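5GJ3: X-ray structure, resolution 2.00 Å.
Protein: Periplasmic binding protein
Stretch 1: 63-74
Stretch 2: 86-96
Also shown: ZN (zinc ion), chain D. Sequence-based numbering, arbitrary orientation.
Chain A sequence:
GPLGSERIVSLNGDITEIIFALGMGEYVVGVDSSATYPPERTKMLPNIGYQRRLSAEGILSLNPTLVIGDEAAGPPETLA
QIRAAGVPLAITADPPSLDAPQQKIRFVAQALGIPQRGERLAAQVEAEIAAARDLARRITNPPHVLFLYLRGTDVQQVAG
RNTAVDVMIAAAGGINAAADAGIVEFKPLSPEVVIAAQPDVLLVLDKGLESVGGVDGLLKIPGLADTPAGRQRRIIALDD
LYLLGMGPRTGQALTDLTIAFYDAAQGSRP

Stretch 1 63-74: NPTLVIGDEAAG
Stretch 2 (86-96) GVPLAITADPP

Parallel strands commonly join through a backbone ladder, leaving side chains free for more specific work, as this periplasmic binding protein illustrates. Strands 66-70 and 89-92 run parallel, axes 15° apart and 4.5 Å at closest approach, with extended phi/psi (Val67 -122/127, Ala90 -139/144). The register pairs Val67 with Leu89, Ile68 with Ala90, Gly69 with Ile91 and Asp70 with Thr92. Val67 and Gly69 each donate and accept a backbone hydrogen bond: Val67 N to Pro88 O (2.8 Å), Ala90 N to Val67 O (3.0 Å), Gly69 N to Ala90 O (3.1 Å), Thr92 N to Gly69 O (3.0 Å). Glu71 N to Thr92 O (2.9 Å, 121°) is weak; a type I turn runs from Asp70 to Ala73.

The contact buries 695 Å². Val67 (t) and Leu89 (t, p) share a face: Val67 CG1 meets Leu89 CD1 and Val67 CG2 meets Val87 CG1, each at 3.7 Å. Gly69 suits Ile91 (m, m), whose CD1 would lie a tight 3.4 Å from an ideal CB. Buried Ile68 (t, t) shares the other face with Ala90, Asp70 and Thr92 (t).

At the ladder's end, Glu71 (p, t, 93°) OE1 accepts Asp94 N's hydrogen bond, 2.7 Å. Zinc offsets buried Asp70's charge, binding Asp70 OD2 (p, 24°) and Asp94 OD2 (t, 11°) at 2.0 Å, water 1 at 1.9 Å and a ligand elsewhere in the structure.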

# COMPACT_ATOMS: atom_id res chain seq x y z
N ASN A 63 12.68 -17.52 17.70
CA ASN A 63 13.53 -16.91 18.73
C ASN A 63 13.97 -15.52 18.38
O ASN A 63 15.19 -15.24 18.33
CB ASN A 63 14.77 -17.78 19.05
CG ASN A 63 14.39 -19.19 19.38
OD1 ASN A 63 14.86 -20.11 18.74
ND2 ASN A 63 13.49 -19.36 20.33
N PRO A 64 12.99 -14.63 18.17
CA PRO A 64 13.38 -13.25 17.83
C PRO A 64 14.11 -12.53 18.96
O PRO A 64 13.91 -12.83 20.14
CB PRO A 64 12.01 -12.54 17.58
CG PRO A 64 10.96 -13.43 18.13
CD PRO A 64 11.54 -14.80 18.39
N THR A 65 14.92 -11.55 18.60
CA THR A 65 15.47 -10.60 19.58
C THR A 65 14.58 -9.34 19.51
O THR A 65 14.53 -8.51 20.42
CB THR A 65 16.92 -10.18 19.23
OG1 THR A 65 16.92 -9.51 17.95
CG2 THR A 65 17.87 -11.39 19.16
N LEU A 66 13.87 -9.19 18.40
CA LEU A 66 13.02 -8.01 18.25
C LEU A 66 11.83 -8.30 17.33
O LEU A 66 12.01 -8.88 16.22
CB LEU A 66 13.81 -6.84 17.66
CG LEU A 66 13.11 -5.55 17.22
CD1 LEU A 66 12.55 -4.75 18.43
CD2 LEU A 66 14.11 -4.72 16.40
N VAL A 67 10.67 -7.81 17.73
CA VAL A 67 9.48 -7.89 16.88
C VAL A 67 8.98 -6.50 16.66
O VAL A 67 8.75 -5.76 17.62
CB VAL A 67 8.38 -8.76 17.55
CG1 VAL A 67 7.09 -8.78 16.73
CG2 VAL A 67 8.90 -10.20 17.79
N ILE A 68 8.80 -6.14 15.39
CA ILE A 68 8.44 -4.82 15.00
C ILE A 68 7.26 -4.83 14.00
O ILE A 68 7.21 -5.68 13.09
CB ILE A 68 9.70 -4.06 14.50
CG1 ILE A 68 9.43 -2.60 14.26
CG2 ILE A 68 10.29 -4.59 13.18
CD1 ILE A 68 10.72 -1.82 14.00
N GLY A 69 6.34 -3.89 14.14
CA GLY A 69 5.15 -3.84 13.22
C GLY A 69 4.46 -2.48 13.35
O GLY A 69 4.98 -1.56 14.01
N ASP A 70 3.32 -2.32 12.70
CA ASP A 70 2.61 -1.07 12.87
C ASP A 70 1.18 -1.42 13.22
O ASP A 70 0.87 -2.62 13.51
CB ASP A 70 2.77 -0.18 11.64
CG ASP A 70 2.09 -0.75 10.40
OD1 ASP A 70 1.13 -1.55 10.47
OD2 ASP A 70 2.54 -0.36 9.31
N GLU A 71 0.32 -0.42 13.27
CA GLU A 71 -1.04 -0.59 13.81
C GLU A 71 -1.92 -1.62 13.09
O GLU A 71 -2.89 -2.06 13.68
CB GLU A 71 -1.80 0.76 13.92
CG GLU A 71 -2.04 1.44 12.57
CD GLU A 71 -2.80 2.77 12.70
OE1 GLU A 71 -2.19 3.88 12.79
OE2 GLU A 71 -4.04 2.70 12.72
N ALA A 72 -1.59 -2.01 11.86
CA ALA A 72 -2.31 -3.10 11.19
C ALA A 72 -2.05 -4.48 11.81
O ALA A 72 -2.84 -5.40 11.57
CB ALA A 72 -2.03 -3.13 9.68
N ALA A 73 -0.97 -4.64 12.59
CA ALA A 73 -0.61 -5.94 13.13
C ALA A 73 -1.62 -6.39 14.15
O ALA A 73 -2.01 -5.64 15.05
CB ALA A 73 0.80 -5.90 13.80
N GLY A 74 -2.01 -7.65 14.06
CA GLY A 74 -2.93 -8.25 15.04
C GLY A 74 -3.08 -9.76 14.88
O GLY A 74 -2.49 -10.36 13.97
N GLY A 86 8.26 -12.09 26.99
CA GLY A 86 9.44 -11.29 27.26
C GLY A 86 10.24 -10.89 26.02
O GLY A 86 11.40 -10.52 26.17
N VAL A 87 9.66 -10.98 24.80
CA VAL A 87 10.39 -10.55 23.55
C VAL A 87 10.18 -9.06 23.24
O VAL A 87 9.00 -8.58 23.22
CB VAL A 87 9.90 -11.40 22.34
CG1 VAL A 87 10.59 -10.94 21.03
CG2 VAL A 87 10.17 -12.87 22.61
N PRO A 88 11.27 -8.29 23.04
CA PRO A 88 11.04 -6.87 22.74
C PRO A 88 10.11 -6.65 21.55
O PRO A 88 10.29 -7.24 20.49
CB PRO A 88 12.44 -6.35 22.37
CG PRO A 88 13.37 -7.21 23.19
CD PRO A 88 12.72 -8.58 23.19
N LEU A 89 9.17 -5.73 21.73
CA LEU A 89 8.16 -5.49 20.71
C LEU A 89 7.96 -3.97 20.58
O LEU A 89 7.96 -3.24 21.63
CB LEU A 89 6.85 -6.16 21.19
CG LEU A 89 5.56 -5.76 20.44
CD1 LEU A 89 5.59 -6.30 19.04
CD2 LEU A 89 4.37 -6.32 21.21
N ALA A 90 7.85 -3.47 19.34
CA ALA A 90 7.42 -2.07 19.18
C ALA A 90 6.44 -1.98 18.01
O ALA A 90 6.59 -2.71 17.01
CB ALA A 90 8.62 -1.20 18.91
N ILE A 91 5.45 -1.12 18.14
CA ILE A 91 4.42 -0.95 17.13
C ILE A 91 4.30 0.55 16.86
O ILE A 91 4.24 1.34 17.78
CB ILE A 91 3.04 -1.44 17.62
CG1 ILE A 91 3.05 -2.97 17.88
CG2 ILE A 91 1.88 -1.03 16.64
CD1 ILE A 91 3.28 -3.79 16.61
N THR A 92 4.29 0.93 15.58
CA THR A 92 4.10 2.33 15.22
C THR A 92 2.73 2.63 14.56
O THR A 92 2.03 1.74 14.08
CB THR A 92 5.23 2.76 14.25
OG1 THR A 92 5.28 4.19 14.20
CG2 THR A 92 5.01 2.17 12.84
N ALA A 93 2.34 3.90 14.53
CA ALA A 93 1.11 4.31 13.81
C ALA A 93 1.29 4.13 12.32
O ALA A 93 2.43 4.18 11.81
CB ALA A 93 0.75 5.77 14.12
N ASP A 94 0.19 3.96 11.61
CA ASP A 94 0.26 3.97 10.13
C ASP A 94 -0.96 4.68 9.55
O ASP A 94 -1.80 4.01 8.96
CB ASP A 94 0.30 2.52 9.61
CG ASP A 94 0.61 2.42 8.09
OD1 ASP A 94 1.00 3.44 7.42
OD2 ASP A 94 0.45 1.29 7.59
N PRO A 95 -1.08 6.02 9.76
CA PRO A 95 -2.20 6.83 9.29
C PRO A 95 -2.27 6.87 7.73
O PRO A 95 -1.26 6.67 7.06
CB PRO A 95 -1.87 8.22 9.85
CG PRO A 95 -0.35 8.23 9.88
CD PRO A 95 -0.07 6.85 10.43
N PRO A 96 -3.47 7.12 7.16
CA PRO A 96 -3.63 7.39 5.72
C PRO A 96 -3.17 8.83 5.39
O PRO A 96 -3.99 9.73 5.25
CB PRO A 96 -5.13 7.20 5.50
CG PRO A 96 -5.73 7.61 6.83
CD PRO A 96 -4.77 7.08 7.86
ZN ZN D . 1.47 -0.49 7.59
O HOH W 1 0.52 -2.19 7.57